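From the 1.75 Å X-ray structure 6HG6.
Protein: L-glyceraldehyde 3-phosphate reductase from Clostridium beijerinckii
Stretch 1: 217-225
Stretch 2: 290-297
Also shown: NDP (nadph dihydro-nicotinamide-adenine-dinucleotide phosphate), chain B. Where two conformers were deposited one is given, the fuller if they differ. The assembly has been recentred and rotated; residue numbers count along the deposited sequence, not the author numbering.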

ATOM      1  N   LYS A 217      14.620   5.934   0.864  1.00 23.13           N
ATOM      2  CA  LYS A 217      13.328   5.487   1.413  1.00 21.34           C
ATOM      3  C   LYS A 217      12.545   4.725   0.348  1.00 21.36           C
ATOM      4  O   LYS A 217      12.606   5.089  -0.852  1.00 21.39           O
ATOM      5  CB  LYS A 217      12.503   6.680   1.886  1.00 21.13           C
ATOM      6  CG  LYS A 217      13.257   7.648   2.756  1.00 21.80           C
ATOM      7  CD  LYS A 217      13.740   6.985   4.068  1.00 22.00           C
ATOM      8  CE  LYS A 217      14.532   7.968   4.908  1.00 22.76           C
ATOM      9  NZ  LYS A 217      14.978   7.353   6.168  1.00 22.67           N
ATOM     10  N   GLY A 218      11.865   3.678   0.775  1.00 20.27           N
ATOM     11  CA  GLY A 218      11.002   2.914  -0.126  1.00 20.51           C
ATOM     12  C   GLY A 218       9.749   3.697  -0.478  1.00 20.53           C
ATOM     13  O   GLY A 218       9.432   4.729   0.173  1.00 19.61           O
ATOM     14  N   ILE A 219       9.083   3.225  -1.519  1.00 20.70           N
ATOM     15  CA  ILE A 219       7.754   3.732  -1.911  1.00 20.78           C
ATOM     16  C   ILE A 219       6.849   2.534  -2.112  1.00 20.13           C
ATOM     17  O   ILE A 219       7.201   1.632  -2.854  1.00 20.06           O
ATOM     18  CB  ILE A 219       7.787   4.572  -3.195  1.00 22.29           C
ATOM     19  CG1 ILE A 219       8.790   5.718  -3.091  1.00 23.26           C
ATOM     20  CG2 ILE A 219       6.355   5.046  -3.506  1.00 23.05           C
ATOM     21  CD1 ILE A 219       9.077   6.417  -4.364  1.00 24.92           C
ATOM     22  N   ILE A 220       5.651   2.599  -1.571  1.00 20.22           N
ATOM     23  CA  ILE A 220       4.623   1.570  -1.879  1.00 20.61           C
ATOM     24  C   ILE A 220       3.485   2.374  -2.501  1.00 22.01           C
ATOM     25  O   ILE A 220       3.023   3.366  -1.916  1.00 21.74           O
ATOM     26  CB  ILE A 220       4.273   0.686  -0.652  1.00 19.94           C
ATOM     27  CG1 ILE A 220       3.198  -0.324  -1.039  1.00 20.37           C
ATOM     28  CG2 ILE A 220       3.845   1.466   0.594  1.00 19.28           C
ATOM     29  CD1 ILE A 220       2.918  -1.356   0.045  1.00 20.03           C
ATOM     30  N   ALA A 221       3.150   2.050  -3.741  1.00 23.09           N
ATOM     31  CA  ALA A 221       2.181   2.796  -4.548  1.00 24.69           C
ATOM     32  C   ALA A 221       0.790   2.238  -4.325  1.00 25.56           C
ATOM     33  O   ALA A 221       0.593   1.037  -4.498  1.00 28.38           O
ATOM     34  CB  ALA A 221       2.569   2.673  -5.992  1.00 26.32           C
ATOM     35  N   PHE A 222      -0.178   3.088  -4.032  1.00 24.52           N
ATOM     36  CA  PHE A 222      -1.560   2.583  -3.941  1.00 24.93           C
ATOM     37  C   PHE A 222      -2.441   3.170  -5.030  1.00 25.33           C
ATOM     38  O   PHE A 222      -2.052   4.146  -5.724  1.00 25.31           O
ATOM     39  CB  PHE A 222      -2.081   2.788  -2.544  1.00 25.31           C
ATOM     40  CG  PHE A 222      -2.369   4.201  -2.157  1.00 25.96           C
ATOM     41  CD1 PHE A 222      -3.607   4.757  -2.417  1.00 27.31           C
ATOM     42  CD2 PHE A 222      -1.472   4.896  -1.363  1.00 26.76           C
ATOM     43  CE1 PHE A 222      -3.903   6.040  -1.971  1.00 28.45           C
ATOM     44  CE2 PHE A 222      -1.789   6.168  -0.892  1.00 27.30           C
ATOM     45  CZ  PHE A 222      -2.982   6.746  -1.210  1.00 27.01           C
ATOM     46  N   SER A 223      -3.621   2.566  -5.185  0.50 25.58           N
ATOM     47  CA  SER A 223      -4.617   2.883  -6.229  0.50 26.77           C
ATOM     48  C   SER A 223      -3.980   2.826  -7.614  0.50 27.56           C
ATOM     49  O   SER A 223      -4.221   3.713  -8.433  0.50 27.85           O
ATOM     50  CB  SER A 223      -5.224   4.231  -6.013  0.50 27.76           C
ATOM     51  OG  SER A 223      -6.203   4.461  -7.001  0.50 29.70           O
ATOM     52  N   PRO A 224      -3.167   1.790  -7.923  1.00 27.20           N
ATOM     53  CA  PRO A 224      -2.554   1.678  -9.252  1.00 28.44           C
ATOM     54  C   PRO A 224      -3.553   1.483 -10.404  1.00 30.65           C
ATOM     55  O   PRO A 224      -3.149   1.668 -11.555  1.00 29.58           O
ATOM     56  CB  PRO A 224      -1.729   0.392  -9.136  1.00 27.90           C
ATOM     57  CG  PRO A 224      -2.455  -0.399  -8.053  1.00 27.62           C
ATOM     58  CD  PRO A 224      -2.822   0.661  -7.049  1.00 26.23           C
ATOM     59  N   LEU A 225      -4.801   1.062 -10.110  1.00 31.47           N
ATOM     60  CA  LEU A 225      -5.809   0.820 -11.170  1.00 34.17           C
ATOM     61  C   LEU A 225      -6.747   2.012 -11.310  1.00 35.58           C
ATOM     62  O   LEU A 225      -7.669   1.917 -12.135  1.00 38.02           O
ATOM     63  CB  LEU A 225      -6.539  -0.505 -10.945  1.00 34.64           C
ATOM     64  CG  LEU A 225      -5.608  -1.701 -10.773  1.00 34.38           C
ATOM     65  CD1 LEU A 225      -6.377  -2.987 -10.502  1.00 34.82           C
ATOM     66  CD2 LEU A 225      -4.680  -1.857 -11.963  1.00 35.62           C
ATOM     67  N   SER A 290      13.047   1.410 -10.140  1.00 30.91           N
ATOM     68  CA  SER A 290      13.532   0.720  -8.907  1.00 30.58           C
ATOM     69  C   SER A 290      13.112   1.451  -7.642  1.00 29.22           C
ATOM     70  O   SER A 290      12.988   0.755  -6.587  1.00 28.93           O
ATOM     71  CB  SER A 290      15.053   0.554  -8.964  1.00 32.18           C
ATOM     72  OG  SER A 290      15.674   1.829  -8.976  1.00 34.02           O
ATOM     73  N   GLU A 291      12.914   2.774  -7.667  1.00 29.08           N
ATOM     74  CA  GLU A 291      12.587   3.509  -6.423  1.00 28.64           C
ATOM     75  C   GLU A 291      11.165   3.168  -5.963  1.00 27.17           C
ATOM     76  O   GLU A 291      10.830   3.444  -4.814  1.00 26.18           O
ATOM     77  CB  GLU A 291      12.780   5.017  -6.524  1.00 30.60           C
ATOM     78  CG  GLU A 291      11.980   5.695  -7.623  1.00 31.68           C
ATOM     79  CD  GLU A 291      12.683   5.808  -8.960  1.00 33.78           C
ATOM     80  OE1 GLU A 291      13.435   4.843  -9.387  1.00 33.81           O
ATOM     81  OE2 GLU A 291      12.483   6.889  -9.589  1.00 35.39           O
ATOM     82  N   VAL A 292      10.342   2.539  -6.793  1.00 26.62           N
ATOM     83  CA  VAL A 292       9.008   2.084  -6.311  1.00 24.85           C
ATOM     84  C   VAL A 292       9.210   0.656  -5.814  1.00 23.58           C
ATOM     85  O   VAL A 292       9.583  -0.214  -6.599  1.00 23.38           O
ATOM     86  CB  VAL A 292       7.909   2.195  -7.376  1.00 25.88           C
ATOM     87  CG1 VAL A 292       6.612   1.601  -6.851  1.00 25.35           C
ATOM     88  CG2 VAL A 292       7.727   3.657  -7.753  1.00 26.89           C
ATOM     89  N   THR A 293       9.048   0.457  -4.534  1.00 22.18           N
ATOM     90  CA  THR A 293       9.365  -0.846  -3.895  1.00 21.95           C
ATOM     91  C   THR A 293       8.280  -1.887  -4.191  1.00 21.27           C
ATOM     92  O   THR A 293       8.585  -3.015  -4.580  1.00 21.40           O
ATOM     93  CB  THR A 293       9.479  -0.670  -2.388  1.00 20.45           C
ATOM     94  OG1 THR A 293      10.298   0.466  -2.102  1.00 19.93           O
ATOM     95  CG2 THR A 293      10.001  -1.936  -1.735  1.00 20.91           C
ATOM     96  N   SER A 294       7.034  -1.480  -4.089  1.00 21.29           N
ATOM     97  CA  SER A 294       5.879  -2.398  -4.124  1.00 20.69           C
ATOM     98  C   SER A 294       4.650  -1.669  -4.629  1.00 21.26           C
ATOM     99  O   SER A 294       4.563  -0.432  -4.537  1.00 20.34           O
ATOM    100  CB  SER A 294       5.599  -2.905  -2.713  1.00 19.89           C
ATOM    101  OG  SER A 294       4.628  -3.930  -2.681  1.00 19.65           O
ATOM    102  N   VAL A 295       3.752  -2.438  -5.194  1.00 22.28           N
ATOM    103  CA  VAL A 295       2.423  -1.877  -5.566  1.00 23.51           C
ATOM    104  C   VAL A 295       1.388  -2.559  -4.667  1.00 23.48           C
ATOM    105  O   VAL A 295       1.383  -3.816  -4.537  1.00 21.86           O
ATOM    106  CB  VAL A 295       2.118  -2.048  -7.054  1.00 24.85           C
ATOM    107  CG1 VAL A 295       2.120  -3.506  -7.461  1.00 25.55           C
ATOM    108  CG2 VAL A 295       0.798  -1.377  -7.404  1.00 25.64           C
ATOM    109  N   LEU A 296       0.517  -1.733  -4.121  1.00 23.89           N
ATOM    110  CA  LEU A 296      -0.508  -2.179  -3.178  1.00 25.48           C
ATOM    111  C   LEU A 296      -1.807  -2.389  -3.931  1.00 26.70           C
ATOM    112  O   LEU A 296      -2.304  -1.432  -4.584  1.00 30.11           O
ATOM    113  CB  LEU A 296      -0.460  -1.056  -2.137  1.00 26.30           C
ATOM    114  CG  LEU A 296      -1.116  -1.256  -0.812  1.00 26.15           C
ATOM    115  CD1 LEU A 296      -0.934  -2.634  -0.215  1.00 24.57           C
ATOM    116  CD2 LEU A 296      -0.655  -0.150   0.093  1.00 26.02           C
ATOM    117  N   ILE A 297      -2.273  -3.642  -4.007  1.00 26.35           N
ATOM    118  CA  ILE A 297      -3.539  -4.028  -4.687  1.00 28.09           C
ATOM    119  C   ILE A 297      -4.648  -4.307  -3.668  1.00 27.86           C
ATOM    120  O   ILE A 297      -4.369  -4.602  -2.505  1.00 26.04           O
ATOM    121  CB  ILE A 297      -3.395  -5.276  -5.584  1.00 29.43           C
ATOM    122  CG1 ILE A 297      -3.164  -6.554  -4.757  1.00 29.44           C
ATOM    123  CG2 ILE A 297      -2.304  -5.040  -6.606  1.00 30.65           C
ATOM    124  CD1 ILE A 297      -3.300  -7.866  -5.499  1.00 30.59           C
TER
HETATM  125  PA  NDP B 401      -6.330  -1.010  -6.813  0.70 32.74           P
HETATM  126  O1A NDP B 401      -6.124   0.266  -7.558  0.70 23.24           O
HETATM  127  O2A NDP B 401      -5.457  -2.217  -6.948  0.70 27.82           O
HETATM  128  O5B NDP B 401      -7.870  -1.461  -6.932  0.70 30.48           O
HETATM  129  C5B NDP B 401      -8.301  -2.695  -6.297  0.70 32.03           C
HETATM  130  C4B NDP B 401      -9.633  -3.110  -6.865  0.70 32.06           C
HETATM  131  O4B NDP B 401      -9.493  -3.219  -8.306  0.70 32.09           O
HETATM  132  C3B NDP B 401     -10.187  -4.467  -6.411  0.70 33.54           C
HETATM  133  O3B NDP B 401     -10.969  -4.395  -5.222  0.70 31.87           O
HETATM  134  C2B NDP B 401     -11.036  -4.855  -7.614  0.70 34.23           C
HETATM  135  O2B NDP B 401     -12.254  -4.121  -7.522  0.70 38.68           O
HETATM  136  C1B NDP B 401     -10.201  -4.339  -8.780  0.70 33.78           C
HETATM  137  N9A NDP B 401      -9.214  -5.271  -9.313  0.70 34.83           N
HETATM  138  C8A NDP B 401      -8.091  -5.751  -8.685  0.70 35.78           C
HETATM  139  N7A NDP B 401      -7.362  -6.532  -9.443  0.70 35.30           N
HETATM  140  C5A NDP B 401      -8.044  -6.570 -10.651  0.70 34.90           C
HETATM  141  C6A NDP B 401      -7.781  -7.228 -11.869  0.70 36.26           C
HETATM  142  N6A NDP B 401      -6.718  -8.002 -12.073  0.70 36.27           N
HETATM  143  N1A NDP B 401      -8.663  -7.046 -12.886  0.70 38.21           N
HETATM  144  C2A NDP B 401      -9.731  -6.264 -12.672  0.70 38.31           C
HETATM  145  N3A NDP B 401     -10.075  -5.592 -11.575  0.70 37.78           N
HETATM  146  C4A NDP B 401      -9.181  -5.786 -10.588  0.70 37.21           C
HETATM  147  O3  NDP B 401      -6.210  -0.668  -5.236  0.70 32.63           O
HETATM  148  PN  NDP B 401      -7.114   0.106  -4.166  0.70 33.41           P
HETATM  149  O1N NDP B 401      -8.129  -0.866  -3.663  0.70 33.60           O
HETATM  150  O2N NDP B 401      -7.550   1.441  -4.678  0.70 35.28           O
HETATM  151  O5D NDP B 401      -6.017   0.356  -3.011  0.70 32.55           O
HETATM  152  C5D NDP B 401      -5.163  -0.757  -2.640  0.70 29.31           C
HETATM  153  C4D NDP B 401      -4.683  -0.561  -1.221  0.70 23.55           C
HETATM  154  O4D NDP B 401      -3.922   0.658  -1.143  0.70 27.34           O
HETATM  155  C3D NDP B 401      -5.758  -0.364  -0.156  0.70 25.75           C
HETATM  156  O3D NDP B 401      -6.346  -1.608   0.198  0.70 26.41           O
HETATM  157  C2D NDP B 401      -4.917   0.275   0.956  0.70 25.29           C
HETATM  158  O2D NDP B 401      -4.192  -0.710   1.644  0.70 21.22           O
HETATM  159  C1D NDP B 401      -3.981   1.190   0.172  0.70 27.84           C
HETATM  160  N1N NDP B 401      -4.476   2.588   0.110  0.70 28.84           N
HETATM  161  C2N NDP B 401      -3.815   3.576   0.798  0.70 30.28           C
HETATM  162  C3N NDP B 401      -4.356   4.814   1.011  0.70 30.20           C
HETATM  163  C7N NDP B 401      -3.566   5.837   1.783  0.70 30.62           C
HETATM  164  O7N NDP B 401      -2.485   5.533   2.323  0.70 25.81           O
HETATM  165  N7N NDP B 401      -4.093   7.057   1.879  0.70 24.74           N
HETATM  166  C4N NDP B 401      -5.726   5.075   0.446  0.70 32.33           C
HETATM  167  C5N NDP B 401      -6.253   4.020  -0.445  0.70 31.83           C
HETATM  168  C6N NDP B 401      -5.599   2.895  -0.636  0.70 29.55           C
HETATM  169  P2B NDP B 401     -13.583  -4.816  -8.125  0.70 39.52           P
HETATM  170  O1X NDP B 401     -13.531  -6.330  -8.095  0.70 39.29           O
HETATM  171  O2X NDP B 401     -14.707  -4.273  -7.255  0.70 41.67           O
HETATM  172  O3X NDP B 401     -13.615  -4.261  -9.541  0.70 44.74           O
HETATM  173  O   HOH W   1      12.859   3.854  -3.141  1.00 27.24           O

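Stretch 2 approaches strand 218-222 through a loop and then runs beside it as strand 294-297, the two chain directions parallel to within 30°. S290 lies out of reach, so the contact begins at E291, whose carbonyl serves two purposes. Its O packs 3.5 Å from I219 CD1, and it also accepts a hydrogen bond from a water (E291 O to water O, 2.7 Å) that also donates to K217 O (water O to K217 O, 2.6 Å), bridging the two backbones just ahead of the strand pairing. V292 adds a loose apolar contact, its CG1 4.3 Å from A221 CB.

T293 directs its side chain toward stretch 1 and pairs with I219 at both backbone polar atoms: I219 N donates to T293 OG1 at 3.1 Å, while T293 N donates to I219 O at 2.8 Å. The hydroxyl thus takes the place of a backbone acceptor before the regular ladder starts. The same OG1 lies 3.2 Å from G218 CA, and a CB on this glycine would clash with it. S294 N reaches I219 O as well, but at 3.4 Å the bond is weak.

From here the parallel register is regular. A221 N donates to S294 O at 3.0 Å and L296 N donates to A221 O at 2.8 Å, both nearly linear, so A221 is held through both its amide and its carbonyl. S294 O also receives a CA-H...O contact from I220 CA at 3.3 Å. The side chains of I220 and S294 share one face of the sheet, those of A221 and V295 the other. V295 CG2 packs 3.5 Å from P224 CG. L296 meets I220 (L296 CD2 to I220 CD1, 3.8 Å) and F222 (L296 CB to F222 CB, 4.2 Å); its O, 3.3 Å from P224 CD, is buried without a polar partner.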